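Local coordinates for protein F420-reducing hydrogenase, subunit beta (Methanothermobacter marburgensis, PDB 4OMF) that probably reduces coenzyme F420 with electrons from hydrogen, relayed through an iron-sulfur cluster to a bound FAD, at residues G108-K111 with M112-Y115; C195-Y198 with V199-A203; K262-A265 with E266-A270. All blocks are in the same frame, centred on the assembly; numbering follows the deposited sequence.

In the fold
Followed from the N terminus, the three contacts lie in series; none nests in or crosses another, and each is local, so none closes a long loop. Contact 1 spans the last turns of helix 103-114, contact 2 bends the loop that leads into strand 205-208, and contact 3 is a piece of the long helix 251-275. Contact 2 touches both others. Arg110 NE of contact 1 probably hydrogen-bonds to Leu202 O, while Lys262 NZ of contact 3 makes a salt bridge with Glu201 OE2 and probably bonds to Lys196 O. Contacts 1 and 3 stay apart, their nearest atoms about 14 Å from each other. Through these bonds the loop, which holds Cys195 and Tyr198, joins both helices to the cofactor region.

Contact 1 (G108-K111 with M112-Y115); sequences GIRK and MQTY. With KEN (N,N-dimethylmethanamine), chain P.
Met112 N, Gln113 N, Thr114 N and Tyr115 N each donate to the carbonyl four residues back, Gly108 O to Lys111 O in turn, at 2.8 to 3.1 Å, and the helix ends as the backbone of Tyr115 turns extended. One turn of this helix also carries a side-chain bond: Arg110 NH2 donates to Gln113 OE1 over 2.8 Å. The bond is nearly straight, with an N-H...acceptor angle of 161°. It uses a lone pair in the amide plane, and the guanidinium and amide planes are only 8° apart, so the two flat groups lie side by side and almost coplanar. Arg110 gets there by bending at chi2 (-50°), which turns its chain along the extended Gln113; Arg110 CD passes 3.2 Å from Gln113 OE1. Asp204 and Leu202 O take Arg110 NH1 and NE, and Ala123 O takes Gln113 NE2, so these further bonds help fix the rotation of both groups. The bound dimethylmethanamine sits at the guanidinium edge and near the amide, Gln113 NE2 being 3.4 Å from its CB1. On another side of the helix Met112 CE approaches Ile109 CG2 at 4.3 Å. Lys111 NZ and Tyr115 OH instead bond to the backbone of another protein's chain. This is the C-terminal end of the helix in a beta-alpha-beta unit, between parallel strands 97-101 and 126-132.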
ATOM      1  N   GLY C 108      -1.322   2.471  25.541  1.00 17.69           N
ATOM      2  CA  GLY C 108      -0.398   2.674  24.450  1.00 16.09           C
ATOM      3  C   GLY C 108       0.829   3.438  24.898  1.00 17.19           C
ATOM      4  O   GLY C 108       1.944   3.113  24.490  1.00 17.32           O
ATOM      5  N   ILE C 109       0.632   4.470  25.725  1.00 16.86           N
ATOM      6  CA  ILE C 109       1.757   5.256  26.238  1.00 15.21           C
ATOM      7  C   ILE C 109       2.696   4.426  27.135  1.00 16.49           C
ATOM      8  O   ILE C 109       3.908   4.492  26.991  1.00 15.92           O
ATOM      9  CB  ILE C 109       1.250   6.510  27.030  1.00 17.20           C
ATOM     10  CG1 ILE C 109       0.499   7.460  26.082  1.00 16.74           C
ATOM     11  CG2 ILE C 109       2.403   7.213  27.782  1.00 19.75           C
ATOM     12  CD1 ILE C 109      -0.291   8.533  26.810  1.00 20.10           C
ATOM     13  N   ARG C 110       2.136   3.659  28.063  1.00 15.18           N
ATOM     14  CA  ARG C 110       2.956   2.902  29.011  1.00 16.56           C
ATOM     15  C   ARG C 110       3.668   1.771  28.264  1.00 18.60           C
ATOM     16  O   ARG C 110       4.809   1.421  28.585  1.00 18.20           O
ATOM     17  CB  ARG C 110       2.105   2.340  30.166  1.00 16.54           C
ATOM     18  CG  ARG C 110       1.496   3.386  31.103  1.00 16.36           C
ATOM     19  CD  ARG C 110       2.516   4.397  31.605  1.00 19.27           C
ATOM     20  NE  ARG C 110       2.020   5.090  32.793  1.00 17.39           N
ATOM     21  CZ  ARG C 110       2.592   6.169  33.316  1.00 18.78           C
ATOM     22  NH1 ARG C 110       2.072   6.746  34.392  1.00 19.80           N
ATOM     23  NH2 ARG C 110       3.671   6.691  32.746  1.00 21.64           N
ATOM     24  N   LYS C 111       2.990   1.205  27.267  1.00 17.81           N
ATOM     25  CA  LYS C 111       3.615   0.176  26.447  1.00 16.24           C
ATOM     26  C   LYS C 111       4.804   0.771  25.708  1.00 16.16           C
ATOM     27  O   LYS C 111       5.849   0.138  25.602  1.00 18.19           O
ATOM     28  CB  LYS C 111       2.622  -0.438  25.436  1.00 17.47           C
ATOM     29  CG  LYS C 111       3.262  -1.514  24.539  1.00 17.60           C
ATOM     30  CD  LYS C 111       2.242  -2.206  23.659  1.00 16.74           C
ATOM     31  CE  LYS C 111       2.961  -3.073  22.634  1.00 16.72           C
ATOM     32  NZ  LYS C 111       2.001  -3.805  21.709  1.00 17.45           N
ATOM     33  N   MET C 112       4.648   2.000  25.220  1.00 16.78           N
ATOM     34  CA  MET C 112       5.739   2.656  24.516  1.00 18.79           C
ATOM     35  C   MET C 112       6.917   2.883  25.455  1.00 19.37           C
ATOM     36  O   MET C 112       8.069   2.665  25.067  1.00 17.06           O
ATOM     37  CB  MET C 112       5.278   3.995  23.906  1.00 18.75           C
ATOM     38  CG  MET C 112       6.419   4.865  23.358  1.00 15.95           C
ATOM     39  SD  MET C 112       7.109   6.028  24.577  1.00 20.01           S
ATOM     40  CE  MET C 112       5.662   7.072  24.914  1.00 18.39           C
ATOM     41  N   GLN C 113       6.637   3.273  26.706  1.00 18.07           N
ATOM     42  CA  GLN C 113       7.738   3.626  27.608  1.00 16.25           C
ATOM     43  C   GLN C 113       8.539   2.381  27.990  1.00 17.86           C
ATOM     44  O   GLN C 113       9.764   2.420  28.108  1.00 18.85           O
ATOM     45  CB  GLN C 113       7.232   4.309  28.880  1.00 19.54           C
ATOM     46  CG  GLN C 113       6.623   5.703  28.688  1.00 18.56           C
ATOM     47  CD  GLN C 113       6.149   6.298  30.013  1.00 22.99           C
ATOM     48  OE1 GLN C 113       5.252   5.751  30.663  1.00 27.92           O
ATOM     49  NE2 GLN C 113       6.770   7.388  30.436  1.00 22.06           N
ATOM     50  N   THR C 114       7.834   1.270  28.170  1.00 16.26           N
ATOM     51  CA  THR C 114       8.478   0.029  28.575  1.00 17.27           C
ATOM     52  C   THR C 114       9.148  -0.650  27.385  1.00 17.19           C
ATOM     53  O   THR C 114      10.234  -1.232  27.539  1.00 18.00           O
ATOM     54  CB  THR C 114       7.455  -0.915  29.228  1.00 19.52           C
ATOM     55  OG1 THR C 114       6.950  -0.277  30.403  1.00 23.22           O
ATOM     56  CG2 THR C 114       8.103  -2.216  29.669  1.00 21.96           C
ATOM     57  N   TYR C 115       8.502  -0.566  26.219  1.00 16.38           N
ATOM     58  CA  TYR C 115       9.013  -1.138  24.962  1.00 18.37           C
ATOM     59  C   TYR C 115       9.043  -0.146  23.797  1.00 18.22           C
ATOM     60  O   TYR C 115       8.216  -0.229  22.887  1.00 16.41           O
ATOM     61  CB  TYR C 115       8.154  -2.341  24.540  1.00 17.29           C
ATOM     62  CG  TYR C 115       8.310  -3.530  25.458  1.00 21.63           C
ATOM     63  CD1 TYR C 115       9.414  -4.354  25.357  1.00 17.72           C
ATOM     64  CD2 TYR C 115       7.349  -3.828  26.427  1.00 22.43           C
ATOM     65  CE1 TYR C 115       9.558  -5.459  26.185  1.00 20.17           C
ATOM     66  CE2 TYR C 115       7.495  -4.921  27.268  1.00 21.76           C
ATOM     67  CZ  TYR C 115       8.602  -5.728  27.141  1.00 23.33           C
ATOM     68  OH  TYR C 115       8.780  -6.827  27.956  1.00 19.05           O
TER
HETATM   69  CA1 KEN P 403       5.712   8.473  35.999  1.00 39.06           C
HETATM   70  CB1 KEN P 403       6.799   8.157  33.756  1.00 45.87           C
HETATM   71  CC1 KEN P 403       4.622   9.305  33.872  1.00 30.60           C
HETATM   72  NE1 KEN P 403       5.925   9.055  34.603  1.00 43.21           N
HETATM   73  O   HOH W   1       5.447   1.401  31.828  1.00 33.73           O

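Contact 2 (C195-Y198 with V199-A203); sequences CKDY and VAELA. With FAD (flavin-adenine dinucleotide), chain R; SF4 (iron/sulfur cluster), chain N.
Val199 meets Tyr198 at about a right angle, its CG1 resting 3.7 Å from Tyr198 CD2. The ring itself points to the flavin because Tyr198 CG stands anti to the backbone N (chi1 -179°). Its OH accepts a hydrogen bond from FAD N3 at 3.0 Å, nearly straight at 162°, and the carbonyl oxygen O4 of the flavin lies at the ring edge, 3.2 Å from Tyr198 CE1. A phenylalanine here would probably leave FAD N3 without its acceptor. Ala200, with positive phi (53°), reverses the chain direction and opens a type I beta turn that runs to Ala203. Glu201 is the next to be held: its backbone N donates to the syn lone pair of Asp197 OD1 over 2.9 Å, with a weak second branch to Asp197 OD2. Its side chain slides past that of Asp197 in the opposite direction, bringing Glu201 OE2 to 4.0 Å from Asp197 OD1, two like charges whose repulsion is probably eased by the salt bridge from Lys262 to Glu201. At Leu202 the link is a water, which accepts from Leu202 N and donates to Asp197 OD2 over 2.7 Å. Ala203 completes the turn, its N donating to Ala200 O. The Asp197 carboxylate thus takes the N-H of Glu201 and one proton of a water and shapes the bend, while three residues before Tyr198, Cys195 SG binds the iron FE2 of the cluster at 2.4 Å. Within four residues the chain reaches both redox groups, Cys195 through the metal and Tyr198 through the flavin N3; this geometry is consistent with electrons moving between cluster and FAD.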
ATOM      1  N   CYS C 195     -12.503  -4.012  27.028  1.00 20.61           N
ATOM      2  CA  CYS C 195     -11.717  -3.131  27.875  1.00 18.64           C
ATOM      3  C   CYS C 195     -11.991  -3.400  29.377  1.00 21.12           C
ATOM      4  O   CYS C 195     -13.147  -3.376  29.819  1.00 21.73           O
ATOM      5  CB  CYS C 195     -12.015  -1.680  27.543  1.00 16.24           C
ATOM      6  SG  CYS C 195     -10.966  -0.523  28.498  1.00 18.82           S
ATOM      7  N   LYS C 196     -10.935  -3.660  30.147  1.00 19.47           N
ATOM      8  CA  LYS C 196     -11.076  -4.018  31.567  1.00 24.58           C
ATOM      9  C   LYS C 196     -10.794  -2.854  32.517  1.00 24.02           C
ATOM     10  O   LYS C 196     -11.013  -2.958  33.729  1.00 25.87           O
ATOM     11  CB  LYS C 196     -10.124  -5.178  31.935  1.00 26.95           C
ATOM     12  CG  LYS C 196     -10.396  -6.482  31.194  1.00 31.58           C
ATOM     13  CD  LYS C 196      -9.109  -7.278  30.923  1.00 42.62           C
ATOM     14  CE  LYS C 196      -8.626  -8.040  32.147  1.00 44.45           C
ATOM     15  NZ  LYS C 196      -7.614  -9.102  31.808  1.00 43.65           N
ATOM     16  N   ASP C 197     -10.281  -1.763  31.973  1.00 21.67           N
ATOM     17  CA  ASP C 197      -9.720  -0.687  32.783  1.00 19.67           C
ATOM     18  C   ASP C 197     -10.708   0.486  32.848  1.00 20.81           C
ATOM     19  O   ASP C 197     -10.906   1.195  31.860  1.00 20.65           O
ATOM     20  CB  ASP C 197      -8.369  -0.265  32.170  1.00 21.91           C
ATOM     21  CG  ASP C 197      -7.532   0.651  33.066  1.00 25.93           C
ATOM     22  OD1 ASP C 197      -8.076   1.369  33.934  1.00 25.22           O
ATOM     23  OD2 ASP C 197      -6.297   0.668  32.850  1.00 23.38           O
ATOM     24  N   TYR C 198     -11.316   0.682  34.019  1.00 20.25           N
ATOM     25  CA  TYR C 198     -12.272   1.766  34.198  1.00 21.54           C
ATOM     26  C   TYR C 198     -11.616   3.043  34.704  1.00 19.83           C
ATOM     27  O   TYR C 198     -11.870   4.123  34.187  1.00 23.52           O
ATOM     28  CB  TYR C 198     -13.387   1.350  35.163  1.00 24.71           C
ATOM     29  CG  TYR C 198     -14.433   2.429  35.361  1.00 23.56           C
ATOM     30  CD1 TYR C 198     -15.086   2.990  34.274  1.00 28.84           C
ATOM     31  CD2 TYR C 198     -14.764   2.884  36.625  1.00 29.19           C
ATOM     32  CE1 TYR C 198     -16.046   3.967  34.445  1.00 27.10           C
ATOM     33  CE2 TYR C 198     -15.728   3.871  36.799  1.00 28.44           C
ATOM     34  CZ  TYR C 198     -16.362   4.398  35.700  1.00 22.11           C
ATOM     35  OH  TYR C 198     -17.317   5.375  35.844  1.00 29.66           O
ATOM     36  N   VAL C 199     -10.782   2.919  35.732  1.00 21.34           N
ATOM     37  CA  VAL C 199     -10.279   4.107  36.403  1.00 20.15           C
ATOM     38  C   VAL C 199      -8.858   4.472  35.986  1.00 19.66           C
ATOM     39  O   VAL C 199      -8.135   5.111  36.755  1.00 23.05           O
ATOM     40  CB  VAL C 199     -10.333   3.952  37.943  1.00 22.61           C
ATOM     41  CG1 VAL C 199     -11.777   4.055  38.450  1.00 24.09           C
ATOM     42  CG2 VAL C 199      -9.702   2.639  38.392  1.00 21.66           C
ATOM     43  N   ALA C 200      -8.474   4.111  34.764  1.00 20.02           N
ATOM     44  CA  ALA C 200      -7.143   4.455  34.239  1.00 17.40           C
ATOM     45  C   ALA C 200      -6.060   4.008  35.225  1.00 23.16           C
ATOM     46  O   ALA C 200      -5.348   4.830  35.793  1.00 21.51           O
ATOM     47  CB  ALA C 200      -7.027   5.962  33.963  1.00 19.00           C
ATOM     48  N   GLU C 201      -5.966   2.700  35.426  1.00 20.54           N
ATOM     49  CA  GLU C 201      -5.122   2.119  36.456  1.00 19.10           C
ATOM     50  C   GLU C 201      -3.631   2.374  36.288  1.00 23.31           C
ATOM     51  O   GLU C 201      -2.886   2.228  37.248  1.00 22.40           O
ATOM     52  CB  GLU C 201      -5.365   0.610  36.520  1.00 21.44           C
ATOM     53  CG  GLU C 201      -6.803   0.267  36.916  1.00 20.38           C
ATOM     54  CD  GLU C 201      -7.122  -1.216  36.830  1.00 33.24           C
ATOM     55  OE1 GLU C 201      -6.187  -2.034  36.986  1.00 36.02           O
ATOM     56  OE2 GLU C 201      -8.311  -1.559  36.607  1.00 31.99           O
ATOM     57  N   LEU C 202      -3.182   2.739  35.085  1.00 19.36           N
ATOM     58  CA  LEU C 202      -1.746   2.883  34.866  1.00 20.23           C
ATOM     59  C   LEU C 202      -1.295   4.348  34.814  1.00 22.51           C
ATOM     60  O   LEU C 202      -0.128   4.634  34.546  1.00 18.29           O
ATOM     61  CB  LEU C 202      -1.330   2.152  33.574  1.00 21.90           C
ATOM     62  CG  LEU C 202      -1.612   0.635  33.613  1.00 21.72           C
ATOM     63  CD1 LEU C 202      -1.265  -0.074  32.300  1.00 25.71           C
ATOM     64  CD2 LEU C 202      -0.880  -0.010  34.765  1.00 27.37           C
ATOM     65  N   ALA C 203      -2.216   5.281  35.064  1.00 21.90           N
ATOM     66  CA  ALA C 203      -1.880   6.699  35.001  1.00 18.97           C
ATOM     67  C   ALA C 203      -1.104   7.126  36.248  1.00 18.14           C
ATOM     68  O   ALA C 203      -1.122   6.426  37.261  1.00 18.35           O
ATOM     69  CB  ALA C 203      -3.146   7.551  34.857  1.00 18.49           C
TER
HETATM   70  PA  FAD R 405     -11.345  19.414  32.689  1.00 21.12           P
HETATM   71  O1A FAD R 405     -12.757  19.601  32.198  1.00 20.55           O
HETATM   72  O2A FAD R 405     -10.582  20.475  33.426  1.00 22.67           O
HETATM   73  O5B FAD R 405     -10.462  18.997  31.431  1.00 21.12           O
HETATM   74  C5B FAD R 405     -10.931  17.859  30.695  1.00 21.81           C
HETATM   75  C4B FAD R 405      -9.732  17.270  29.949  1.00 23.30           C
HETATM   76  O4B FAD R 405     -10.147  16.095  29.251  1.00 24.29           O
HETATM   77  C3B FAD R 405      -9.212  18.266  28.920  1.00 24.79           C
HETATM   78  O3B FAD R 405      -7.787  18.423  29.010  1.00 21.05           O
HETATM   79  C2B FAD R 405      -9.574  17.612  27.594  1.00 25.17           C
HETATM   80  O2B FAD R 405      -8.573  17.888  26.601  1.00 29.28           O
HETATM   81  C1B FAD R 405      -9.639  16.133  27.927  1.00 19.96           C
HETATM   82  N9A FAD R 405     -10.563  15.447  27.008  1.00 18.57           N
HETATM   83  C8A FAD R 405     -11.837  15.802  26.764  1.00 19.52           C
HETATM   84  N7A FAD R 405     -12.409  14.950  25.880  1.00 17.65           N
HETATM   85  C5A FAD R 405     -11.461  14.027  25.561  1.00 18.43           C
HETATM   86  C6A FAD R 405     -11.392  12.852  24.662  1.00 22.65           C
HETATM   87  N6A FAD R 405     -12.454  12.479  23.901  1.00 21.71           N
HETATM   88  N1A FAD R 405     -10.235  12.170  24.636  1.00 20.14           N
HETATM   89  C2A FAD R 405      -9.152  12.539  25.353  1.00 21.72           C
HETATM   90  N3A FAD R 405      -9.133  13.607  26.186  1.00 21.49           N
HETATM   91  C4A FAD R 405     -10.252  14.363  26.313  1.00 20.42           C
HETATM   92  N1  FAD R 405     -15.747  10.030  33.873  1.00 21.47           N
HETATM   93  C2  FAD R 405     -16.223   9.064  34.755  1.00 20.74           C
HETATM   94  O2  FAD R 405     -16.331   9.354  35.964  1.00 22.08           O
HETATM   95  N3  FAD R 405     -16.605   7.825  34.258  1.00 19.91           N
HETATM   96  C4  FAD R 405     -16.472   7.525  32.918  1.00 22.00           C
HETATM   97  O4  FAD R 405     -16.791   6.384  32.519  1.00 20.32           O
HETATM   98  C4X FAD R 405     -16.640   8.630  32.001  1.00 22.69           C
HETATM   99  N5  FAD R 405     -16.611   8.266  30.561  1.00 19.24           N
HETATM  100  C5X FAD R 405     -15.623   9.046  29.805  1.00 21.18           C
HETATM  101  C6  FAD R 405     -15.514   8.697  28.449  1.00 18.08           C
HETATM  102  C7  FAD R 405     -14.773   9.504  27.578  1.00 19.78           C
HETATM  103  C7M FAD R 405     -14.639   9.127  26.109  1.00 19.56           C
HETATM  104  C8  FAD R 405     -14.172  10.654  28.086  1.00 19.24           C
HETATM  105  C8M FAD R 405     -13.349  11.612  27.246  1.00 20.29           C
HETATM  106  C9  FAD R 405     -14.290  11.019  29.445  1.00 19.54           C
HETATM  107  C9A FAD R 405     -15.099  10.261  30.299  1.00 19.92           C
HETATM  108  N10 FAD R 405     -15.142  10.562  31.685  1.00 19.58           N
HETATM  109  C10 FAD R 405     -15.991   9.868  32.528  1.00 21.69           C
HETATM  110  C1' FAD R 405     -14.267  11.561  32.329  1.00 20.57           C
HETATM  111  C2' FAD R 405     -14.885  12.926  32.480  1.00 21.20           C
HETATM  112  O2' FAD R 405     -15.957  13.158  31.687  1.00 21.08           O
HETATM  113  C3' FAD R 405     -13.968  13.909  32.592  1.00 20.94           C
HETATM  114  O3' FAD R 405     -13.322  14.186  31.434  1.00 22.09           O
HETATM  115  C4' FAD R 405     -13.072  13.875  33.819  1.00 19.98           C
HETATM  116  O4' FAD R 405     -13.833  13.780  35.042  1.00 23.63           O
HETATM  117  C5' FAD R 405     -12.148  15.097  33.856  1.00 19.12           C
HETATM  118  O5' FAD R 405     -12.883  16.241  34.262  1.00 20.17           O
HETATM  119  P   FAD R 405     -12.143  17.549  34.812  1.00 21.05           P
HETATM  120  O1P FAD R 405     -11.168  17.082  35.870  1.00 21.39           O
HETATM  121  O2P FAD R 405     -13.163  18.581  35.193  1.00 20.62           O
HETATM  122  O3P FAD R 405     -11.270  18.023  33.523  1.00 22.88           O
HETATM  123 FE1  SF4 N 401     -10.714   3.124  25.465  1.00 18.03          FE
HETATM  124 FE2  SF4 N 401     -11.621   1.320  27.179  1.00 18.51          FE
HETATM  125 FE3  SF4 N 401     -13.161   2.038  25.119  1.00 18.06          FE
HETATM  126 FE4  SF4 N 401     -12.746   3.826  27.088  1.00 19.02          FE
HETATM  127  S1  SF4 N 401     -13.864   1.801  27.301  1.00 17.99           S
HETATM  128  S2  SF4 N 401     -12.574   4.240  24.810  1.00 17.14           S
HETATM  129  S3  SF4 N 401     -10.654   3.296  27.770  1.00 17.38           S
HETATM  130  S4  SF4 N 401     -11.165   0.915  24.972  1.00 19.33           S
HETATM  131  O   HOH W   2      -4.857   2.877  32.541  1.00 21.95           O
HETATM  132  O   HOH W   3     -10.453  -0.171  36.641  1.00 21.35           O

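Contact 3 (K262-A265 with E266-A270); sequences KEKA and EKNIA
Ile269 N donates to Ala265 O over 2.7 Å, the shortest of four consecutive i to i+4 bonds in this piece of the alpha helix 251-275. That bond is nearly straight at 164°, its donor lying close to the line of the carbonyl. Glu266 N, Lys267 N and Asn268 N donate to Lys262 O, Glu263 O and Lys264 O at 3.0 to 3.2 Å, their donors tilted out of the carbonyl plane. Glu266 bends at chi2, and its CG lies 3.2 Å from Lys262 O. The charged ends reach past the helix: Lys262 NZ forms a salt bridge with Glu201, and Glu266 OE2 has a long, weak ion pair with Lys196 NZ. Asn268 has its CG anti to the carbonyl carbon (chi1 -68°), which turns the amide back along the preceding turn. There its ND2 lies 3.7 Å from Lys264 CG, the two side chains crossing at a slant, while ND2 donates to Lys193 O. Farther out the contact becomes apolar. The buried side of the helix carries Ala265 and Ile269, both set against Lys196 of the loop that supplies the cluster ligand Cys195; Ile194 and Phe281 also meet Ile269. That side of the helix therefore packs on the cluster-binding loop, whereas Glu263, Lys264 and Lys267 lie at the exposed surface. Ala265 CB and Ile269 CD1 are 4.5 Å apart, while Ile269 CG1 comes to 3.2 Å from Ala265 O.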
ATOM      1  N   LYS C 262     -15.225  -4.840  34.372  1.00 23.98           N
ATOM      2  CA  LYS C 262     -14.309  -5.973  34.276  1.00 25.97           C
ATOM      3  C   LYS C 262     -15.049  -7.277  33.990  1.00 24.82           C
ATOM      4  O   LYS C 262     -14.583  -8.097  33.207  1.00 26.09           O
ATOM      5  CB  LYS C 262     -13.485  -6.118  35.552  1.00 31.92           C
ATOM      6  CG  LYS C 262     -12.387  -5.088  35.689  1.00 37.87           C
ATOM      7  CD  LYS C 262     -11.610  -5.293  36.972  1.00 41.36           C
ATOM      8  CE  LYS C 262     -10.692  -4.113  37.255  1.00 43.54           C
ATOM      9  NZ  LYS C 262      -9.695  -3.886  36.175  1.00 40.91           N
ATOM     10  N   GLU C 263     -16.197  -7.480  34.637  1.00 24.39           N
ATOM     11  CA  GLU C 263     -16.950  -8.701  34.411  1.00 29.00           C
ATOM     12  C   GLU C 263     -17.441  -8.775  32.964  1.00 27.82           C
ATOM     13  O   GLU C 263     -17.423  -9.847  32.342  1.00 28.63           O
ATOM     14  CB  GLU C 263     -18.130  -8.783  35.378  1.00 31.79           C
ATOM     15  CG  GLU C 263     -18.944 -10.039  35.257  1.00 42.88           C
ATOM     16  CD  GLU C 263     -19.895 -10.187  36.421  1.00 56.71           C
ATOM     17  OE1 GLU C 263     -19.449  -9.972  37.570  1.00 58.78           O
ATOM     18  OE2 GLU C 263     -21.083 -10.494  36.189  1.00 64.34           O
ATOM     19  N   LYS C 264     -17.866  -7.631  32.438  1.00 26.57           N
ATOM     20  CA  LYS C 264     -18.388  -7.564  31.078  1.00 27.19           C
ATOM     21  C   LYS C 264     -17.270  -7.873  30.084  1.00 20.97           C
ATOM     22  O   LYS C 264     -17.442  -8.630  29.121  1.00 25.52           O
ATOM     23  CB  LYS C 264     -18.980  -6.180  30.807  1.00 31.96           C
ATOM     24  CG  LYS C 264     -19.505  -5.973  29.402  1.00 38.48           C
ATOM     25  CD  LYS C 264     -20.205  -4.626  29.282  1.00 40.49           C
ATOM     26  CE  LYS C 264     -19.266  -3.485  29.624  1.00 44.84           C
ATOM     27  NZ  LYS C 264     -18.184  -3.356  28.621  1.00 50.29           N
ATOM     28  N   ALA C 265     -16.123  -7.270  30.333  1.00 19.94           N
ATOM     29  CA  ALA C 265     -14.958  -7.467  29.483  1.00 23.53           C
ATOM     30  C   ALA C 265     -14.535  -8.932  29.471  1.00 22.41           C
ATOM     31  O   ALA C 265     -14.259  -9.489  28.412  1.00 23.49           O
ATOM     32  CB  ALA C 265     -13.825  -6.589  29.940  1.00 23.27           C
ATOM     33  N   GLU C 266     -14.507  -9.582  30.637  1.00 23.90           N
ATOM     34  CA  GLU C 266     -14.056 -10.971  30.664  1.00 23.67           C
ATOM     35  C   GLU C 266     -15.011 -11.873  29.875  1.00 23.98           C
ATOM     36  O   GLU C 266     -14.586 -12.800  29.197  1.00 26.54           O
ATOM     37  CB  GLU C 266     -13.899 -11.447  32.105  1.00 30.63           C
ATOM     38  CG  GLU C 266     -12.765 -10.748  32.855  1.00 44.01           C
ATOM     39  CD  GLU C 266     -11.361 -11.176  32.414  1.00 52.64           C
ATOM     40  OE1 GLU C 266     -11.222 -12.081  31.553  1.00 57.25           O
ATOM     41  OE2 GLU C 266     -10.384 -10.607  32.950  1.00 51.95           O
ATOM     42  N   LYS C 267     -16.304 -11.576  29.941  1.00 23.58           N
ATOM     43  CA  LYS C 267     -17.283 -12.329  29.171  1.00 22.68           C
ATOM     44  C   LYS C 267     -17.042 -12.157  27.675  1.00 24.98           C
ATOM     45  O   LYS C 267     -17.115 -13.123  26.897  1.00 22.80           O
ATOM     46  CB  LYS C 267     -18.704 -11.872  29.522  1.00 34.99           C
ATOM     47  CG  LYS C 267     -19.798 -12.760  28.969  1.00 44.78           C
ATOM     48  CD  LYS C 267     -21.151 -12.425  29.586  1.00 50.22           C
ATOM     49  CE  LYS C 267     -22.291 -13.138  28.864  1.00 52.39           C
ATOM     50  NZ  LYS C 267     -22.379 -12.728  27.423  1.00 52.07           N
ATOM     51  N   ASN C 268     -16.765 -10.925  27.281  1.00 20.82           N
ATOM     52  CA  ASN C 268     -16.543 -10.630  25.861  1.00 22.84           C
ATOM     53  C   ASN C 268     -15.201 -11.159  25.367  1.00 24.81           C
ATOM     54  O   ASN C 268     -15.100 -11.629  24.232  1.00 22.43           O
ATOM     55  CB  ASN C 268     -16.667  -9.125  25.607  1.00 26.79           C
ATOM     56  CG  ASN C 268     -18.091  -8.629  25.789  1.00 24.77           C
ATOM     57  OD1 ASN C 268     -19.044  -9.370  25.566  1.00 29.86           O
ATOM     58  ND2 ASN C 268     -18.243  -7.377  26.183  1.00 26.47           N
ATOM     59  N   ILE C 269     -14.177 -11.113  26.221  1.00 22.46           N
ATOM     60  CA  ILE C 269     -12.893 -11.718  25.883  1.00 21.54           C
ATOM     61  C   ILE C 269     -13.047 -13.222  25.681  1.00 22.41           C
ATOM     62  O   ILE C 269     -12.505 -13.803  24.728  1.00 23.43           O
ATOM     63  CB  ILE C 269     -11.852 -11.415  26.975  1.00 23.60           C
ATOM     64  CG1 ILE C 269     -11.482  -9.926  26.905  1.00 22.98           C
ATOM     65  CG2 ILE C 269     -10.635 -12.315  26.829  1.00 27.42           C
ATOM     66  CD1 ILE C 269     -10.829  -9.402  28.187  1.00 25.58           C
ATOM     67  N   ALA C 270     -13.816 -13.859  26.550  1.00 23.39           N
ATOM     68  CA  ALA C 270     -14.056 -15.293  26.409  1.00 28.30           C
ATOM     69  C   ALA C 270     -14.820 -15.617  25.128  1.00 27.06           C
ATOM     70  O   ALA C 270     -14.552 -16.628  24.480  1.00 24.98           O
ATOM     71  CB  ALA C 270     -14.816 -15.836  27.619  1.00 28.40           C
TER